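Local coordinates for protein LigF (Sphingobium sp. SYK-6, PDB 4XT0), which cleaves beta-aryl ether bonds of lignin as a glutathione-dependent beta-etherase of the glutathione S-transferase superfamily, at residues L88-P93 with V189-S194; A97-W102 with S194-C199; E180-Q185 with P224-W229. All coordinates share one frame; numbering follows the deposited sequence.

Contact 1 of 3, residues L88-P93 with V189-S194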
# COMPACT_ATOMS: atom_id res chain seq x y z
N LEU A 88 3.97 -19.61 -4.67
CA LEU A 88 2.90 -18.61 -4.72
C LEU A 88 3.34 -17.27 -5.30
O LEU A 88 2.57 -16.31 -5.31
CB LEU A 88 2.29 -18.39 -3.32
CG LEU A 88 1.69 -19.66 -2.67
CD1 LEU A 88 1.29 -19.44 -1.20
CD2 LEU A 88 0.50 -20.15 -3.47
N ARG A 89 4.57 -17.19 -5.81
CA ARG A 89 4.96 -16.03 -6.62
C ARG A 89 5.50 -16.52 -7.95
O ARG A 89 6.23 -17.51 -7.98
CB ARG A 89 6.04 -15.17 -5.94
CG ARG A 89 5.67 -14.55 -4.60
CD ARG A 89 6.78 -13.55 -4.16
NE ARG A 89 8.05 -14.22 -3.94
CZ ARG A 89 8.94 -13.91 -2.99
NH1 ARG A 89 8.72 -12.91 -2.14
NH2 ARG A 89 10.06 -14.62 -2.89
N PRO A 90 5.15 -15.84 -9.05
CA PRO A 90 5.72 -16.19 -10.36
C PRO A 90 7.25 -16.17 -10.33
O PRO A 90 7.81 -15.30 -9.65
CB PRO A 90 5.21 -15.07 -11.29
CG PRO A 90 4.02 -14.48 -10.60
CD PRO A 90 4.27 -14.66 -9.10
N ALA A 91 7.90 -17.08 -11.04
CA ALA A 91 9.36 -17.03 -11.17
C ALA A 91 9.77 -15.88 -12.12
O ALA A 91 10.83 -15.26 -11.95
CB ALA A 91 9.90 -18.38 -11.68
N ASP A 92 8.93 -15.62 -13.11
CA ASP A 92 9.14 -14.53 -14.05
C ASP A 92 9.00 -13.18 -13.30
O ASP A 92 7.93 -12.87 -12.80
CB ASP A 92 8.14 -14.67 -15.20
CG ASP A 92 8.32 -13.64 -16.30
OD1 ASP A 92 8.59 -12.46 -15.99
OD2 ASP A 92 8.16 -14.02 -17.49
N PRO A 93 10.07 -12.38 -13.26
CA PRO A 93 9.98 -11.10 -12.51
C PRO A 93 8.96 -10.09 -13.05
O PRO A 93 8.45 -9.28 -12.26
CB PRO A 93 11.40 -10.52 -12.61
CG PRO A 93 12.09 -11.29 -13.67
CD PRO A 93 11.42 -12.62 -13.80
N VAL A 189 -3.07 -13.09 -12.22
CA VAL A 189 -1.89 -13.06 -13.10
C VAL A 189 -1.89 -14.35 -13.93
O VAL A 189 -2.11 -15.43 -13.38
CB VAL A 189 -0.56 -12.95 -12.29
CG1 VAL A 189 0.66 -12.75 -13.23
CG2 VAL A 189 -0.67 -11.80 -11.27
N ASP A 190 -1.63 -14.25 -15.23
CA ASP A 190 -1.94 -15.37 -16.13
C ASP A 190 -0.94 -16.53 -16.01
O ASP A 190 -1.10 -17.55 -16.67
CB ASP A 190 -2.05 -14.90 -17.60
CG ASP A 190 -0.77 -14.23 -18.14
OD1 ASP A 190 0.32 -14.39 -17.56
OD2 ASP A 190 -0.88 -13.57 -19.20
N THR A 191 0.08 -16.37 -15.17
CA THR A 191 0.97 -17.49 -14.84
C THR A 191 0.33 -18.43 -13.81
O THR A 191 0.89 -19.48 -13.48
CB THR A 191 2.33 -16.99 -14.28
OG1 THR A 191 2.09 -15.91 -13.37
CG2 THR A 191 3.23 -16.52 -15.41
N GLY A 192 -0.83 -18.04 -13.30
CA GLY A 192 -1.58 -18.90 -12.40
C GLY A 192 -1.67 -18.39 -10.97
O GLY A 192 -1.27 -17.26 -10.67
N TYR A 193 -2.22 -19.23 -10.10
CA TYR A 193 -2.52 -18.88 -8.72
C TYR A 193 -1.32 -18.30 -7.98
O TYR A 193 -0.24 -18.89 -8.01
CB TYR A 193 -3.01 -20.13 -8.01
CG TYR A 193 -3.47 -19.98 -6.58
CD1 TYR A 193 -4.68 -19.36 -6.28
CD2 TYR A 193 -2.73 -20.53 -5.54
CE1 TYR A 193 -5.14 -19.28 -4.97
CE2 TYR A 193 -3.18 -20.46 -4.22
CZ TYR A 193 -4.38 -19.83 -3.95
OH TYR A 193 -4.87 -19.77 -2.67
N SER A 194 -1.52 -17.16 -7.32
CA SER A 194 -0.41 -16.47 -6.67
C SER A 194 -0.91 -15.72 -5.45
O SER A 194 -2.11 -15.75 -5.14
CB SER A 194 0.27 -15.51 -7.65
OG SER A 194 -0.50 -14.31 -7.82
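Tyr193 holds CG anti to its backbone N (chi1 -176°), while Leu88 sets CG anti to its own carbonyl carbon (chi1 -59°), so that the two side chains run alongside each other in the same direction. The touch falls to one branch of the leucine: Leu88 CD2 approaches the ring obliquely and sits 3.8 Å from Tyr193 CE2, with Tyr193 CD2 almost as near. At the other end of the contact, Thr191 places OG1 beside both its backbone N and its carbonyl carbon (chi1 42°), where it meets the Pro90 ring crosswise. Its OG1 lies 3.7 Å from Pro90 CG, a van der Waals contact at the partly open margin. The backbones come closest at the Leu88 end, where Leu88 O is 3.3 Å from Ser194 CA. The same Leu88 O accepts a backbone hydrogen bond from Leu195 N, supplying an acceptor at the start of helix 195-204.

Residues 88-92 belong to the linker that joins the thioredoxin-like domain of a glutathione S-transferase to its helical domain, Pro93 opens helix 93-121, and residues 189-194 lead into helix 195-204, for which Ser194 is the N-cap. Tyr193, just before that cap, also packs on Ile198, the pairing known as a hydrophobic staple. Upstream, a type I turn reverses the chain, closed by Gly192 N donating to Val189 O at 2.9 Å. Gly192 adopts a backbone that would drive any CB into Thr191 O. Asp92 caps helix 93-121 through Phe94 N, while Arg89, whose CB is directed away from the second loop, forms salt bridges with Glu75 and Asp79.

Contact 2 of 3, residues A97-W102 with S194-C199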
# COMPACT_ATOMS: atom_id res chain seq x y z
N ALA A 97 6.04 -8.72 -10.70
CA ALA A 97 5.70 -7.29 -10.60
C ALA A 97 4.19 -7.06 -10.73
O ALA A 97 3.58 -6.30 -9.96
CB ALA A 97 6.46 -6.47 -11.67
N GLU A 98 3.59 -7.70 -11.72
CA GLU A 98 2.16 -7.59 -11.93
C GLU A 98 1.39 -8.09 -10.69
O GLU A 98 0.39 -7.50 -10.29
CB GLU A 98 1.77 -8.38 -13.18
CG GLU A 98 0.36 -8.26 -13.60
CD GLU A 98 0.12 -8.89 -14.96
OE1 GLU A 98 1.04 -8.82 -15.82
OE2 GLU A 98 -0.97 -9.47 -15.16
N MET A 99 1.89 -9.18 -10.10
CA MET A 99 1.35 -9.71 -8.85
C MET A 99 1.33 -8.65 -7.73
O MET A 99 0.32 -8.48 -7.04
CB MET A 99 2.17 -10.93 -8.40
CG MET A 99 1.63 -11.70 -7.18
SD MET A 99 2.91 -12.60 -6.24
CE MET A 99 3.88 -11.26 -5.58
N ARG A 100 2.44 -7.93 -7.56
CA ARG A 100 2.56 -6.91 -6.52
C ARG A 100 1.65 -5.73 -6.78
O ARG A 100 1.20 -5.10 -5.82
CB ARG A 100 4.01 -6.41 -6.37
CG ARG A 100 4.98 -7.48 -5.91
CD ARG A 100 6.35 -6.93 -5.43
NE ARG A 100 7.02 -8.04 -4.76
CZ ARG A 100 8.13 -8.64 -5.20
NH1 ARG A 100 8.75 -8.19 -6.28
NH2 ARG A 100 8.61 -9.68 -4.53
N VAL A 101 1.39 -5.41 -8.05
CA VAL A 101 0.44 -4.35 -8.36
C VAL A 101 -0.93 -4.75 -7.77
O VAL A 101 -1.61 -3.92 -7.17
CB VAL A 101 0.32 -4.09 -9.89
CG1 VAL A 101 -0.82 -3.11 -10.19
CG2 VAL A 101 1.64 -3.52 -10.43
N TRP A 102 -1.30 -6.02 -7.91
CA TRP A 102 -2.55 -6.52 -7.32
C TRP A 102 -2.54 -6.50 -5.80
O TRP A 102 -3.55 -6.17 -5.18
CB TRP A 102 -2.87 -7.95 -7.78
CG TRP A 102 -3.50 -8.02 -9.14
CD1 TRP A 102 -2.93 -8.48 -10.28
CD2 TRP A 102 -4.82 -7.61 -9.48
NE1 TRP A 102 -3.81 -8.39 -11.32
CE2 TRP A 102 -4.98 -7.84 -10.87
CE3 TRP A 102 -5.90 -7.06 -8.77
CZ2 TRP A 102 -6.16 -7.56 -11.55
CZ3 TRP A 102 -7.07 -6.77 -9.45
CH2 TRP A 102 -7.20 -7.02 -10.83
N SER A 194 -1.52 -17.16 -7.32
CA SER A 194 -0.41 -16.47 -6.67
C SER A 194 -0.91 -15.72 -5.45
O SER A 194 -2.11 -15.75 -5.14
CB SER A 194 0.27 -15.51 -7.65
OG SER A 194 -0.50 -14.31 -7.82
N LEU A 195 0.02 -15.06 -4.77
CA LEU A 195 -0.31 -14.14 -3.67
C LEU A 195 -1.34 -13.07 -4.10
O LEU A 195 -2.10 -12.60 -3.27
CB LEU A 195 0.95 -13.45 -3.13
CG LEU A 195 2.04 -14.34 -2.51
CD1 LEU A 195 3.15 -13.46 -1.93
CD2 LEU A 195 1.45 -15.28 -1.45
N ALA A 196 -1.35 -12.70 -5.39
CA ALA A 196 -2.39 -11.77 -5.88
C ALA A 196 -3.78 -12.31 -5.62
O ALA A 196 -4.66 -11.59 -5.12
CB ALA A 196 -2.23 -11.50 -7.38
N ASP A 197 -4.00 -13.57 -5.99
CA ASP A 197 -5.31 -14.19 -5.77
C ASP A 197 -5.63 -14.28 -4.28
O ASP A 197 -6.74 -13.94 -3.86
CB ASP A 197 -5.37 -15.58 -6.42
CG ASP A 197 -5.05 -15.51 -7.91
OD1 ASP A 197 -5.93 -15.06 -8.69
OD2 ASP A 197 -3.92 -15.87 -8.29
N ILE A 198 -4.65 -14.71 -3.48
CA ILE A 198 -4.86 -14.87 -2.04
C ILE A 198 -5.23 -13.54 -1.36
O ILE A 198 -6.20 -13.46 -0.60
CB ILE A 198 -3.58 -15.48 -1.37
CG1 ILE A 198 -3.48 -16.98 -1.69
CG2 ILE A 198 -3.59 -15.27 0.14
CD1 ILE A 198 -2.11 -17.57 -1.29
N CYS A 199 -4.48 -12.48 -1.66
CA CYS A 199 -4.71 -11.19 -1.01
C CYS A 199 -6.07 -10.61 -1.40
O CYS A 199 -6.76 -10.02 -0.57
CB CYS A 199 -3.59 -10.20 -1.36
SG CYS A 199 -1.95 -10.63 -0.64
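Apolar packing carries the interface between these nearly parallel helical segments, whose axes lie 8.6 Å apart at an angle of 9°. Met99 extends CG anti to its backbone N (chi1 -174°), and its chain crosses Leu195 obliquely, bringing SD to 3.8 Å from Leu195 CB before bending at chi3. Ala196 presents its methyl to two residues one helical turn apart: Ala196 CB is 3.6 Å from Trp102 CB and 3.9 Å from Met99 CG. Trp102 thus touches mainly through its CB, while its indole leads away.

The hydrogen bonds at the start of the second helix lie within residues 194-199. Ser194 and Asp197 form a capping box, as at the corresponding helix of other glutathione S-transferases: Ala196 N donates to Ser194 OG at 3.0 Å, and Ser194 N donates to the anti lone pair of Asp197 OD2 at 2.9 Å. The capping hydroxyl is roofed by thioether chain, with Met99 CG 3.4 Å from Ser194 OG. An alanine at Ser194 would probably weaken the start of the helix by depriving Ala196 N of its capping acceptor.

Helix 161-182 packs against Trp102 through Arg177, Leu178 and Thr181. Leu195 reaches helices 15-26 and 70-80 of the thioredoxin-like domain, and from the outer side of helix 93-121 Arg100 forms a salt bridge to Asp79 of the second subunit.

Contact 3 of 3, residues E180-Q185 with P224-W229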
# COMPACT_ATOMS: atom_id res chain seq x y z
N GLU A 180 -13.12 -7.27 -14.76
CA GLU A 180 -12.39 -6.92 -15.97
C GLU A 180 -11.32 -7.96 -16.31
O GLU A 180 -11.09 -8.27 -17.47
CB GLU A 180 -11.77 -5.53 -15.80
CG GLU A 180 -10.97 -5.01 -16.96
CD GLU A 180 -10.43 -3.61 -16.69
OE1 GLU A 180 -11.08 -2.85 -15.93
OE2 GLU A 180 -9.36 -3.26 -17.23
N THR A 181 -10.68 -8.53 -15.29
CA THR A 181 -9.61 -9.49 -15.53
C THR A 181 -10.13 -10.93 -15.44
O THR A 181 -9.86 -11.76 -16.32
CB THR A 181 -8.44 -9.30 -14.54
OG1 THR A 181 -7.79 -8.04 -14.80
CG2 THR A 181 -7.42 -10.43 -14.67
N LEU A 182 -10.92 -11.21 -14.40
CA LEU A 182 -11.36 -12.58 -14.12
C LEU A 182 -12.43 -13.09 -15.09
O LEU A 182 -12.69 -14.29 -15.16
CB LEU A 182 -11.87 -12.68 -12.68
CG LEU A 182 -10.73 -12.48 -11.67
CD1 LEU A 182 -11.25 -12.31 -10.24
CD2 LEU A 182 -9.75 -13.64 -11.76
N SER A 183 -13.02 -12.17 -15.84
CA SER A 183 -13.93 -12.54 -16.92
C SER A 183 -13.16 -13.05 -18.14
O SER A 183 -13.76 -13.49 -19.11
CB SER A 183 -14.80 -11.35 -17.33
OG SER A 183 -14.02 -10.34 -17.96
N LYS A 184 -11.83 -13.01 -18.08
CA LYS A 184 -11.01 -13.39 -19.24
C LYS A 184 -9.98 -14.47 -18.93
O LYS A 184 -9.40 -15.05 -19.84
CB LYS A 184 -10.31 -12.15 -19.81
CG LYS A 184 -11.26 -11.18 -20.48
CD LYS A 184 -10.77 -9.75 -20.37
CE LYS A 184 -11.86 -8.79 -20.83
NZ LYS A 184 -11.64 -7.39 -20.35
N GLN A 185 -9.72 -14.72 -17.65
CA GLN A 185 -8.71 -15.70 -17.27
C GLN A 185 -9.01 -16.23 -15.87
O GLN A 185 -9.80 -15.62 -15.15
CB GLN A 185 -7.30 -15.10 -17.35
CG GLN A 185 -7.06 -13.88 -16.48
CD GLN A 185 -5.71 -13.20 -16.76
OE1 GLN A 185 -5.41 -12.87 -17.90
NE2 GLN A 185 -4.92 -12.99 -15.71
N PRO A 224 -19.89 -12.74 -13.32
CA PRO A 224 -19.66 -14.19 -13.45
C PRO A 224 -18.18 -14.56 -13.33
O PRO A 224 -17.87 -15.61 -12.76
CB PRO A 224 -20.18 -14.51 -14.85
CG PRO A 224 -20.06 -13.23 -15.59
CD PRO A 224 -20.40 -12.16 -14.58
N GLY A 225 -17.29 -13.73 -13.86
CA GLY A 225 -15.87 -13.98 -13.76
C GLY A 225 -15.41 -14.02 -12.32
O GLY A 225 -14.76 -14.97 -11.88
N LEU A 226 -15.76 -12.98 -11.57
CA LEU A 226 -15.42 -12.89 -10.16
C LEU A 226 -15.97 -14.11 -9.38
O LEU A 226 -15.25 -14.72 -8.57
CB LEU A 226 -15.97 -11.58 -9.58
CG LEU A 226 -15.79 -11.29 -8.09
CD1 LEU A 226 -14.34 -11.36 -7.73
CD2 LEU A 226 -16.35 -9.92 -7.75
N CYS A 227 -17.23 -14.45 -9.63
CA CYS A 227 -17.86 -15.59 -8.96
C CYS A 227 -17.20 -16.94 -9.27
O CYS A 227 -17.07 -17.78 -8.39
CB CYS A 227 -19.34 -15.67 -9.31
SG CYS A 227 -20.33 -14.33 -8.62
N ALA A 228 -16.80 -17.16 -10.52
CA ALA A 228 -16.14 -18.43 -10.87
C ALA A 228 -14.77 -18.52 -10.18
O ALA A 228 -14.36 -19.59 -9.73
CB ALA A 228 -15.99 -18.57 -12.38
N TRP A 229 -14.07 -17.39 -10.10
CA TRP A 229 -12.79 -17.30 -9.41
C TRP A 229 -12.96 -17.58 -7.91
O TRP A 229 -12.20 -18.37 -7.33
CB TRP A 229 -12.19 -15.91 -9.67
CG TRP A 229 -10.97 -15.49 -8.87
CD1 TRP A 229 -9.66 -15.79 -9.13
CD2 TRP A 229 -10.96 -14.61 -7.73
NE1 TRP A 229 -8.84 -15.17 -8.21
CE2 TRP A 229 -9.61 -14.44 -7.35
CE3 TRP A 229 -11.96 -13.96 -7.00
CZ2 TRP A 229 -9.24 -13.65 -6.25
CZ3 TRP A 229 -11.58 -13.17 -5.91
CH2 TRP A 229 -10.23 -13.02 -5.55
O HOH W 1 -12.70 -16.36 -13.52
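Pro224 starts helix 224-235, and its carbonyl accepts the first intrahelical bond of the segment, from Ala228 N. Gly225 follows at the point of tightest backbone approach, with CA 3.5 Å from Leu182 O. A side chain could not fit here, since a CB would fall 2.6 Å from Ser183 N and run into Leu182 C as well. A water bridges the backbones on this side, hydrogen-bonded at 2.6 Å to Leu182 O and at 3.0 Å to Gly225 O. The amides of Gly225 and Leu226 are taken up by the two carboxylate oxygens of Glu179, one turn before Leu182 on helix 161-182.

The contact therefore lodges the beginning of one helix against the closing turn of another, within the all-helical C-terminal domain of the glutathione S-transferase fold. Leu226 points its CB away from that turn, yet its CD1 still comes within 4.1 Å of Leu182 CD1.

One turn beyond Gly225, Trp229 sends CG anti to its backbone N (chi1 170°) and offers an indole face to both methyls of Leu182. Leu182 CD1 makes a CH-pi contact 3.6 Å from the centroid of the five-membered ring of Trp229, 24° off the normal, while Leu182 CD2 lies 3.4 Å from Trp229 CD1. The indole's rotation is further fixed by NE1, which donates to Asp197 of helix 195-204.

Contact 2 is the most internal of the three, every touching residue being buried, whereas contacts 1 and 3 lie farther from the chain's centre and each includes an exposed residue. Contacts 1 and 2 share Ser194 and have centres about 8 Å apart: one approaches the start of helix 195-204 from the interdomain linker, the other from helix 93-121. Contact 3 joins helices 161-182 and 224-235, and Asp197 connects it to contact 2, one carboxylate oxygen completing the capping box and the other serving Trp229. Chemistry follows place: contact 1 mixes close loop backbone with side-chain pairs, apolar side chains, including a thioether, pack in contact 2, and contact 3 adds an aromatic face and a bridging water.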